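Local structure of ribosomal protein L11 methyltransferase (Lactobacillus delbrueckii subsp. bulgaricus ATCC BAA-365, 3GRZ) at residues B[29-33]-B[76-80]; B[3-7]-B[16-21]; B[176-180]-B[191-197]; B[138-142]-B[167-172]. The protein probably transfers methyl groups from S-adenosyl-L-methionine to lysine side chains of ribosomal protein L11, this chain being its C-terminal, cofactor-binding part. All coordinates share one frame; numbering follows the deposited sequence.

Contact 1 of 4, residues B[29-33]-B[76-80]; sequences EIIRL and IAAHK
Strand 29-33 and the end of helix 73-80 run roughly antiparallel, their N-to-C directions 150° apart and their axes 10.0 Å apart at closest approach. At that spacing no backbone atoms bond across, and side chains fill the interval, Ile31 facing Ala77 and Glu29 facing Lys80. Ile31 sends its two branches to different partners. CG2 meets CG2 of Ile76 at 3.9 Å, whereas CD1, at the end of an extended chain (chi2 179°), rests on the CB of Ala77 at 3.8 Å. The aliphatic part of Lys80 slides past Ile31 in the opposite sense, its CD 3.8 Å from CG1 of Ile31. Beyond this greasy stem the lysine chain bends at its last torsion (chi4 -56°) and delivers NZ to OE1 of Glu29, a salt bridge of 2.8 Å that reaches the oxygen from above the carboxylate plane. Water 1 accepts from Lys80 NZ at 2.7 Å and donates to the carbonyl O of Ile30, tying the ammonium to the strand backbone as well. One lysine thus covers an apolar contact and closes its polar margin. Strand 29-33 is an outer strand of a small three-stranded sheet, next to strand 12-16, and helix 73-80 follows the glycine-rich turn after strand 63-67, as in Rossmann-like methyltransferases; the contact therefore docks the N-terminal sheet on the cofactor-binding fold.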
# COMPACT_ATOMS: atom_id res chain seq x y z
N GLU B 29 14.10 0.55 -2.46
CA GLU B 29 14.49 1.61 -3.38
C GLU B 29 14.70 2.94 -2.64
O GLU B 29 13.87 3.37 -1.84
CB GLU B 29 13.43 1.77 -4.47
CG GLU B 29 13.88 2.54 -5.68
CD GLU B 29 14.79 1.74 -6.61
OE1 GLU B 29 15.88 2.27 -6.95
OE2 GLU B 29 14.43 0.61 -7.00
N ILE B 30 15.84 3.58 -2.91
CA ILE B 30 16.14 4.87 -2.29
C ILE B 30 15.98 5.96 -3.34
O ILE B 30 16.63 5.94 -4.39
CB ILE B 30 17.57 4.90 -1.68
CG1 ILE B 30 17.76 3.77 -0.65
CG2 ILE B 30 17.88 6.27 -1.07
CD1 ILE B 30 16.68 3.66 0.44
N ILE B 31 15.07 6.90 -3.07
CA ILE B 31 14.88 8.01 -3.99
C ILE B 31 15.52 9.26 -3.41
O ILE B 31 15.12 9.76 -2.35
CB ILE B 31 13.39 8.23 -4.34
CG1 ILE B 31 12.85 7.00 -5.08
CG2 ILE B 31 13.21 9.50 -5.18
CD1 ILE B 31 11.39 7.11 -5.45
N ARG B 32 16.56 9.73 -4.10
CA ARG B 32 17.25 10.96 -3.72
C ARG B 32 16.54 12.19 -4.29
O ARG B 32 16.20 12.24 -5.47
CB ARG B 32 18.72 10.90 -4.13
CG ARG B 32 19.44 9.75 -3.45
CD ARG B 32 20.95 9.75 -3.68
NE ARG B 32 21.59 8.80 -2.77
CZ ARG B 32 22.04 9.11 -1.56
NH1 ARG B 32 22.60 8.18 -0.80
NH2 ARG B 32 21.93 10.36 -1.11
N LEU B 33 16.31 13.17 -3.42
CA LEU B 33 15.69 14.43 -3.81
C LEU B 33 16.54 15.59 -3.28
O LEU B 33 17.12 15.50 -2.20
CB LEU B 33 14.27 14.56 -3.25
CG LEU B 33 13.13 13.62 -3.67
CD1 LEU B 33 11.84 14.08 -3.02
CD2 LEU B 33 12.95 13.57 -5.19
N ILE B 76 9.29 9.52 -10.65
CA ILE B 76 10.52 8.75 -10.39
C ILE B 76 10.21 7.36 -9.78
O ILE B 76 10.76 6.36 -10.19
CB ILE B 76 11.48 9.55 -9.47
CG1 ILE B 76 12.05 10.75 -10.25
CG2 ILE B 76 12.64 8.67 -8.93
CD1 ILE B 76 12.57 11.88 -9.33
N ALA B 77 9.33 7.34 -8.79
CA ALA B 77 8.92 6.10 -8.15
C ALA B 77 8.23 5.16 -9.13
O ALA B 77 8.50 3.97 -9.12
CB ALA B 77 8.02 6.41 -7.01
N ALA B 78 7.36 5.70 -9.97
CA ALA B 78 6.70 4.91 -11.00
C ALA B 78 7.72 4.27 -11.94
O ALA B 78 7.60 3.09 -12.26
CB ALA B 78 5.69 5.76 -11.78
N HIS B 79 8.73 5.05 -12.34
CA HIS B 79 9.79 4.56 -13.24
C HIS B 79 10.54 3.39 -12.59
O HIS B 79 10.75 2.35 -13.22
CB HIS B 79 10.77 5.69 -13.62
CG HIS B 79 11.81 5.29 -14.62
ND1 HIS B 79 12.97 4.64 -14.26
CD2 HIS B 79 11.87 5.45 -15.96
CE1 HIS B 79 13.70 4.41 -15.34
NE2 HIS B 79 13.05 4.90 -16.38
N LYS B 80 10.92 3.58 -11.33
CA LYS B 80 11.66 2.55 -10.59
C LYS B 80 10.83 1.28 -10.37
O LYS B 80 11.37 0.16 -10.37
CB LYS B 80 12.15 3.11 -9.26
CG LYS B 80 13.35 4.03 -9.42
CD LYS B 80 13.48 4.96 -8.25
CE LYS B 80 14.83 5.66 -8.23
NZ LYS B 80 15.98 4.72 -8.22
O HOH W 1 17.95 6.00 -6.86

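Contact 2 of 4, residues B[3-7]-B[16-21]; sequences YHVIN and PEWEDY
Val5 sits on the ring of Tyr21, with CG2 3.6 Å from the ring centroid and only 13° off the normal, a CH-pi contact over the middle of the face. The second methyl, CG1, lies 3.7 Å from CE2 of Tyr21, so both branches of the valine lean on the same ring. At the other end of the contact Tyr3 and Trp18 form an offset edge-to-face pair: the tryptophan presents the edge of its six-membered ring to the tyrosine face, the planes at 87°. Its leading atom, CH2, comes within 3.6 Å of CD2 of Tyr3. Between these aromatic contacts, Pro16 places CG 3.7 Å from CB of Tyr3 and its CD against the carbonyl O of His4. Glu19 OE2 lies close to ND1 of His4 but over the ring face, at an angle too poor for a hydrogen bond. That nitrogen instead accepts from the backbone N of Val5, which approaches almost in the ring plane and fixes the turn of the imidazole. In the second shell, a type I turn spans Pro16 to Glu19, and Trp18 CG, set between its backbone N and carbonyl carbon (chi1 70°), turns the indole back toward Tyr3 and Pro16, whose CB lies over one indole face, toward its rim. Water 2 donates to OD1 of Asn7 and accepts from the Tyr21 hydroxyl at 2.7 Å. Farther out, Val5 and Tyr21 both rest on Val15 of strand 12-16, Tyr3 and Trp18 touch Pro35, and strand 6-9 pairs antiparallel with strand 12-16, whose far neighbour is strand 29-33.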
# COMPACT_ATOMS: atom_id res chain seq x y z
N TYR B 3 16.10 17.45 8.12
CA TYR B 3 16.02 16.38 7.07
C TYR B 3 16.70 15.08 7.51
O TYR B 3 17.74 15.11 8.18
CB TYR B 3 16.65 16.86 5.76
CG TYR B 3 15.98 18.05 5.12
CD1 TYR B 3 14.86 17.89 4.30
CD2 TYR B 3 16.48 19.34 5.32
CE1 TYR B 3 14.24 19.00 3.71
CE2 TYR B 3 15.87 20.45 4.73
CZ TYR B 3 14.75 20.27 3.93
OH TYR B 3 14.16 21.37 3.35
N HIS B 4 16.09 13.96 7.13
CA HIS B 4 16.67 12.62 7.24
C HIS B 4 15.93 11.69 6.27
O HIS B 4 15.31 12.16 5.31
CB HIS B 4 16.58 12.08 8.68
CG HIS B 4 17.81 11.37 9.15
ND1 HIS B 4 18.37 10.31 8.47
CD2 HIS B 4 18.59 11.56 10.25
CE1 HIS B 4 19.44 9.88 9.12
NE2 HIS B 4 19.59 10.62 10.20
N VAL B 5 15.99 10.39 6.52
CA VAL B 5 15.32 9.38 5.70
C VAL B 5 13.82 9.37 5.97
O VAL B 5 13.38 9.35 7.12
CB VAL B 5 15.89 7.97 5.96
CG1 VAL B 5 15.43 6.98 4.89
CG2 VAL B 5 17.39 8.02 6.01
N ILE B 6 13.03 9.40 4.89
CA ILE B 6 11.59 9.27 4.99
C ILE B 6 11.26 7.88 4.48
O ILE B 6 11.27 7.63 3.27
CB ILE B 6 10.85 10.35 4.14
CG1 ILE B 6 11.36 11.77 4.45
CG2 ILE B 6 9.32 10.26 4.32
CD1 ILE B 6 11.21 12.22 5.89
N ASN B 7 11.01 6.94 5.39
CA ASN B 7 10.54 5.61 5.01
C ASN B 7 9.08 5.66 4.56
O ASN B 7 8.21 6.07 5.32
CB ASN B 7 10.68 4.64 6.18
CG ASN B 7 12.10 4.17 6.38
OD1 ASN B 7 12.74 3.68 5.45
ND2 ASN B 7 12.59 4.30 7.60
N PRO B 16 17.49 12.84 1.39
CA PRO B 16 18.03 14.09 0.83
C PRO B 16 19.31 13.78 0.05
O PRO B 16 20.03 12.86 0.43
CB PRO B 16 18.35 14.93 2.07
CG PRO B 16 17.56 14.29 3.19
CD PRO B 16 17.55 12.84 2.86
N GLU B 17 19.58 14.51 -1.02
CA GLU B 17 20.67 14.16 -1.95
C GLU B 17 22.08 14.03 -1.35
O GLU B 17 22.90 13.26 -1.86
CB GLU B 17 20.69 15.09 -3.17
CG GLU B 17 20.91 16.58 -2.87
CD GLU B 17 22.38 16.98 -2.86
OE1 GLU B 17 23.16 16.41 -3.65
OE2 GLU B 17 22.76 17.87 -2.05
N TRP B 18 22.34 14.77 -0.28
CA TRP B 18 23.65 14.77 0.40
C TRP B 18 23.92 13.51 1.23
O TRP B 18 25.08 13.17 1.48
CB TRP B 18 23.81 16.02 1.27
CG TRP B 18 22.93 16.06 2.49
CD1 TRP B 18 23.09 15.35 3.66
CD2 TRP B 18 21.76 16.86 2.67
NE1 TRP B 18 22.08 15.65 4.54
CE2 TRP B 18 21.25 16.57 3.96
CE3 TRP B 18 21.08 17.78 1.87
CZ2 TRP B 18 20.10 17.18 4.47
CZ3 TRP B 18 19.94 18.39 2.37
CH2 TRP B 18 19.46 18.09 3.66
N GLU B 19 22.85 12.84 1.68
CA GLU B 19 22.94 11.69 2.60
C GLU B 19 23.70 10.51 2.01
O GLU B 19 23.68 10.28 0.81
CB GLU B 19 21.55 11.24 3.04
CG GLU B 19 20.99 11.96 4.26
CD GLU B 19 21.09 11.14 5.54
OE1 GLU B 19 21.80 10.11 5.56
OE2 GLU B 19 20.44 11.54 6.53
N ASP B 20 24.39 9.76 2.87
CA ASP B 20 25.04 8.52 2.46
C ASP B 20 24.33 7.37 3.16
O ASP B 20 24.84 6.81 4.13
CB ASP B 20 26.54 8.56 2.81
CG ASP B 20 27.33 7.43 2.15
OD1 ASP B 20 26.82 6.80 1.19
OD2 ASP B 20 28.47 7.17 2.59
N TYR B 21 23.15 7.03 2.65
CA TYR B 21 22.26 6.10 3.34
C TYR B 21 22.31 4.69 2.80
O TYR B 21 22.16 4.47 1.60
CB TYR B 21 20.82 6.63 3.33
CG TYR B 21 19.86 5.76 4.11
CD1 TYR B 21 20.02 5.59 5.49
CD2 TYR B 21 18.81 5.11 3.48
CE1 TYR B 21 19.15 4.79 6.22
CE2 TYR B 21 17.93 4.31 4.20
CZ TYR B 21 18.11 4.15 5.57
OH TYR B 21 17.25 3.37 6.30
O HOH W 2 15.11 2.87 4.80

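Contact 3 of 4, residues B[176-180]-B[191-197]; sequences SFQID and LAISRKH
The carboxylate of Asp180 is gripped by two groups. Ser194 donates its hydroxyl OG to OD2 at 2.7 Å on the syn lone pair, and Gln178 NE2, two residues earlier in the chain, donates to OD1 at 3.1 Å nearly along the C-O axis. The glutamine amide is in turn shared: its OE1 accepts from the backbone N of His197 at 2.8 Å, the donor standing well above the amide plane. Gln178 reaches both places because CG lies between its backbone N and carbonyl carbon (chi1 65°) and the chain then extends past Ser194 and Arg195 toward the loop at His197. An alanine here would strip away both amide bonds and is likely to leave OD1 of Asp180 without this donor and the backbone N of His197, at the poorly ordered end of the modelled chain, without its acceptor. Beneath this polar face runs an antiparallel pairing. Gln178 and Ser194 form its hydrogen-bonded pair, the N of Gln178 meeting O of Ser194 at 2.8 Å, and Phe177 with Arg195 and Ile179 with Ile193 are the non-hydrogen-bonded pairs flanking it. Asp180 N continues to O of Ala192, and Lys196 N to O of Ser176. On the face bearing Ile179 and Ile193, CG2 of Ile179 meets CD2 of Leu191 at 3.9 Å, and CB of Phe177 touches CG2 of Ile193 at 3.8 Å. Arg195 directs its guanidinium to a salt bridge with Asp146. Strands 177-185 and 188-195 form the antiparallel beta hairpin that closes the seven-stranded sheet, with the 3-2-1-4-5-7-6 order of class I methyltransferases.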
# COMPACT_ATOMS: atom_id res chain seq x y z
N SER B 176 -18.53 8.89 -14.62
CA SER B 176 -18.54 7.42 -14.70
C SER B 176 -17.24 6.77 -14.22
O SER B 176 -16.66 5.91 -14.89
CB SER B 176 -18.94 6.94 -16.11
OG SER B 176 -20.16 7.52 -16.51
N PHE B 177 -16.78 7.20 -13.04
CA PHE B 177 -15.62 6.60 -12.39
C PHE B 177 -16.03 6.04 -11.04
O PHE B 177 -16.84 6.64 -10.33
CB PHE B 177 -14.49 7.62 -12.23
CG PHE B 177 -13.79 7.95 -13.52
CD1 PHE B 177 -12.84 7.08 -14.04
CD2 PHE B 177 -14.08 9.12 -14.22
CE1 PHE B 177 -12.19 7.36 -15.24
CE2 PHE B 177 -13.44 9.41 -15.42
CZ PHE B 177 -12.49 8.53 -15.92
N GLN B 178 -15.47 4.88 -10.69
CA GLN B 178 -15.68 4.31 -9.37
C GLN B 178 -14.39 4.36 -8.54
O GLN B 178 -13.29 4.47 -9.09
CB GLN B 178 -16.18 2.87 -9.50
CG GLN B 178 -15.18 1.91 -10.13
CD GLN B 178 -15.76 0.54 -10.40
OE1 GLN B 178 -16.92 0.42 -10.79
NE2 GLN B 178 -14.95 -0.49 -10.21
N ILE B 179 -14.56 4.27 -7.22
CA ILE B 179 -13.45 4.23 -6.27
C ILE B 179 -13.28 2.79 -5.82
O ILE B 179 -14.16 2.20 -5.19
CB ILE B 179 -13.72 5.15 -5.05
CG1 ILE B 179 -13.88 6.61 -5.50
CG2 ILE B 179 -12.62 5.01 -3.99
CD1 ILE B 179 -14.36 7.57 -4.39
N ASP B 180 -12.14 2.21 -6.18
CA ASP B 180 -11.79 0.85 -5.82
C ASP B 180 -11.17 0.78 -4.43
O ASP B 180 -11.25 -0.25 -3.75
CB ASP B 180 -10.80 0.29 -6.84
CG ASP B 180 -11.31 0.37 -8.27
OD1 ASP B 180 -12.54 0.28 -8.49
OD2 ASP B 180 -10.47 0.50 -9.18
N LEU B 191 -7.13 8.05 -3.28
CA LEU B 191 -8.10 7.18 -3.97
C LEU B 191 -7.49 6.41 -5.12
O LEU B 191 -6.75 6.97 -5.93
CB LEU B 191 -9.26 8.01 -4.54
CG LEU B 191 -10.03 8.97 -3.64
CD1 LEU B 191 -10.95 9.83 -4.51
CD2 LEU B 191 -10.83 8.21 -2.59
N ALA B 192 -7.82 5.12 -5.19
CA ALA B 192 -7.58 4.31 -6.39
C ALA B 192 -8.90 4.24 -7.16
O ALA B 192 -9.94 3.89 -6.59
CB ALA B 192 -7.10 2.92 -6.02
N ILE B 193 -8.84 4.58 -8.44
CA ILE B 193 -10.00 4.87 -9.27
C ILE B 193 -9.93 4.08 -10.58
O ILE B 193 -8.85 3.91 -11.16
CB ILE B 193 -10.08 6.41 -9.57
CG1 ILE B 193 -10.38 7.20 -8.29
CG2 ILE B 193 -11.13 6.75 -10.64
CD1 ILE B 193 -9.85 8.64 -8.33
N SER B 194 -11.07 3.57 -11.04
CA SER B 194 -11.18 3.01 -12.39
C SER B 194 -12.52 3.39 -13.00
O SER B 194 -13.34 4.04 -12.34
CB SER B 194 -10.99 1.48 -12.36
OG SER B 194 -11.91 0.86 -11.48
N ARG B 195 -12.74 3.05 -14.27
CA ARG B 195 -14.04 3.28 -14.93
C ARG B 195 -15.13 2.44 -14.27
O ARG B 195 -14.88 1.30 -13.88
CB ARG B 195 -13.98 2.95 -16.42
CG ARG B 195 -13.01 3.78 -17.23
CD ARG B 195 -13.31 3.64 -18.72
NE ARG B 195 -12.17 4.01 -19.55
CZ ARG B 195 -12.02 5.20 -20.13
NH1 ARG B 195 -12.93 6.15 -19.95
NH2 ARG B 195 -10.96 5.45 -20.88
N LYS B 196 -16.33 3.02 -14.15
CA LYS B 196 -17.46 2.30 -13.57
C LYS B 196 -17.70 0.97 -14.27
O LYS B 196 -17.84 0.92 -15.49
CB LYS B 196 -18.73 3.15 -13.55
CG LYS B 196 -19.04 3.74 -12.19
CD LYS B 196 -20.53 3.66 -11.89
CE LYS B 196 -20.80 3.82 -10.40
NZ LYS B 196 -22.16 3.33 -10.05
N HIS B 197 -17.69 -0.09 -13.47
CA HIS B 197 -17.83 -1.47 -13.95
C HIS B 197 -18.74 -2.23 -13.00
O HIS B 197 -18.61 -2.12 -11.78
CB HIS B 197 -16.45 -2.15 -14.01
CG HIS B 197 -15.80 -2.07 -15.36
ND1 HIS B 197 -15.59 -3.18 -16.15
CD2 HIS B 197 -15.30 -1.02 -16.05
CE1 HIS B 197 -14.99 -2.82 -17.27
NE2 HIS B 197 -14.80 -1.51 -17.24

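Contact 4 of 4, residues B[138-142]-B[167-172]; sequences LLDLI and KIEQAL
Two neighbouring helices on one side of the Rossmann-like methyltransferase sheet meet here, 135-145 and 165-174, joined in sequence by strand 153-161 in the helix-strand-helix succession of that fold. Their short segments run almost parallel, 7° apart, with axes 10.0 Å from each other at closest approach, and no hydrogen bond crosses between them. Leu139 and Ile142, one helical turn apart, both converge on Ala171. CD2 of Leu139 touches its CB at 3.8 Å, and CD1 of Ile142 reaches the same methyl at an equal distance. The small methyl of Ala171 is consistent with two larger side chains closing on it together. Ile168 fills the adjoining place: with chi2 at -70° folding the end of the chain, CD1 turns to meet CD2 of Leu139 at 3.9 Å and CB of Leu138 at 4.0 Å. Ile142 also touches the next residue, its CG1 standing 4.1 Å from CD2 of Leu172, and the two side chains cross at about a right angle. A serine in place of Ile142 would probably open a gap between Ala171 and Leu172, taking away the branches that touch both. The layer beneath is apolar too. Leu138 and Ile142 lean on Phe157 of strand 153-161, while Ile168 and Leu172 pack on Leu191 of the hairpin, so the pair of helices covers strand 153-161 and the hairpin. Ile142 also touches backbone: its CG2 lies 3.5 Å from the carbonyl O of Ala171.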
# COMPACT_ATOMS: atom_id res chain seq x y z
N LEU B 138 -8.03 19.00 -8.84
CA LEU B 138 -8.52 17.65 -9.19
C LEU B 138 -9.89 17.69 -9.87
O LEU B 138 -10.13 16.95 -10.83
CB LEU B 138 -8.56 16.72 -7.99
CG LEU B 138 -7.22 16.23 -7.45
CD1 LEU B 138 -7.46 15.45 -6.15
CD2 LEU B 138 -6.50 15.36 -8.46
N LEU B 139 -10.77 18.55 -9.37
CA LEU B 139 -12.10 18.78 -9.97
C LEU B 139 -12.01 19.22 -11.44
O LEU B 139 -12.85 18.82 -12.25
CB LEU B 139 -12.94 19.77 -9.14
CG LEU B 139 -13.40 19.30 -7.75
CD1 LEU B 139 -13.99 20.44 -6.94
CD2 LEU B 139 -14.39 18.14 -7.84
N ASP B 140 -10.99 20.00 -11.78
CA ASP B 140 -10.72 20.36 -13.18
C ASP B 140 -10.09 19.21 -13.98
O ASP B 140 -10.29 19.11 -15.19
CB ASP B 140 -9.83 21.61 -13.27
CG ASP B 140 -10.51 22.85 -12.72
OD1 ASP B 140 -11.76 22.92 -12.75
OD2 ASP B 140 -9.80 23.77 -12.25
N LEU B 141 -9.34 18.34 -13.29
CA LEU B 141 -8.72 17.18 -13.93
C LEU B 141 -9.73 16.10 -14.27
O LEU B 141 -9.61 15.43 -15.31
CB LEU B 141 -7.60 16.59 -13.06
CG LEU B 141 -6.84 15.37 -13.61
CD1 LEU B 141 -6.12 15.69 -14.95
CD2 LEU B 141 -5.86 14.84 -12.58
N ILE B 142 -10.72 15.90 -13.39
CA ILE B 142 -11.68 14.81 -13.56
C ILE B 142 -12.28 14.69 -14.99
O ILE B 142 -12.16 13.63 -15.60
CB ILE B 142 -12.73 14.74 -12.39
CG1 ILE B 142 -12.07 14.23 -11.10
CG2 ILE B 142 -13.90 13.84 -12.77
CD1 ILE B 142 -12.82 14.56 -9.81
N LYS B 167 -17.41 16.32 -2.83
CA LYS B 167 -17.32 16.99 -4.14
C LYS B 167 -16.54 16.15 -5.15
O LYS B 167 -16.93 16.06 -6.31
CB LYS B 167 -16.71 18.39 -4.01
CG LYS B 167 -17.65 19.43 -3.41
CD LYS B 167 -16.90 20.71 -3.04
CE LYS B 167 -16.99 21.76 -4.13
NZ LYS B 167 -18.25 22.55 -4.04
N ILE B 168 -15.43 15.55 -4.69
CA ILE B 168 -14.62 14.64 -5.52
C ILE B 168 -15.43 13.38 -5.89
O ILE B 168 -15.50 13.00 -7.07
CB ILE B 168 -13.28 14.25 -4.80
CG1 ILE B 168 -12.42 15.49 -4.50
CG2 ILE B 168 -12.51 13.22 -5.63
CD1 ILE B 168 -11.83 16.17 -5.70
N GLU B 169 -16.06 12.76 -4.90
CA GLU B 169 -16.89 11.57 -5.12
C GLU B 169 -18.03 11.81 -6.12
O GLU B 169 -18.31 10.96 -6.96
CB GLU B 169 -17.45 11.05 -3.80
CG GLU B 169 -16.43 10.31 -2.94
CD GLU B 169 -17.00 9.77 -1.64
OE1 GLU B 169 -17.99 10.33 -1.11
OE2 GLU B 169 -16.45 8.77 -1.13
N GLN B 170 -18.67 12.97 -6.03
CA GLN B 170 -19.79 13.33 -6.90
C GLN B 170 -19.31 13.54 -8.33
O GLN B 170 -19.90 12.99 -9.26
CB GLN B 170 -20.50 14.57 -6.36
CG GLN B 170 -21.93 14.76 -6.87
CD GLN B 170 -22.45 16.16 -6.59
OE1 GLN B 170 -22.37 16.67 -5.47
NE2 GLN B 170 -22.99 16.81 -7.63
N ALA B 171 -18.23 14.30 -8.49
CA ALA B 171 -17.60 14.52 -9.81
C ALA B 171 -17.09 13.24 -10.49
O ALA B 171 -17.20 13.11 -11.71
CB ALA B 171 -16.50 15.54 -9.71
N LEU B 172 -16.55 12.31 -9.70
CA LEU B 172 -16.14 11.00 -10.23
C LEU B 172 -17.35 10.19 -10.74
O LEU B 172 -17.32 9.65 -11.85
CB LEU B 172 -15.34 10.20 -9.18
CG LEU B 172 -13.90 10.65 -8.89
CD1 LEU B 172 -13.37 10.05 -7.58
CD2 LEU B 172 -12.96 10.34 -10.05

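Contacts 3 and 4 adjoin at one end of the molecule, centres 12 Å apart, whereas contacts 1 and 2 lie on the opposite side of the chain's centre. Contact 4 is wholly apolar helix packing; contact 3, on the edge hairpin that helix 165-174 packs against, has backbone pairing with one polar and one greasy face. The two are tied where helix 165-174 runs into strand 177-185, through Phe177 N and Leu172 O. Contact 1 mixes a buried isoleucine cluster with a partly exposed salt bridge, and contact 2 is a surface contact of rings and proline. Both reach the small N-terminal sheet, and Arg32 NH2 probably hydrogen-bonds to Glu19 O, linking the two.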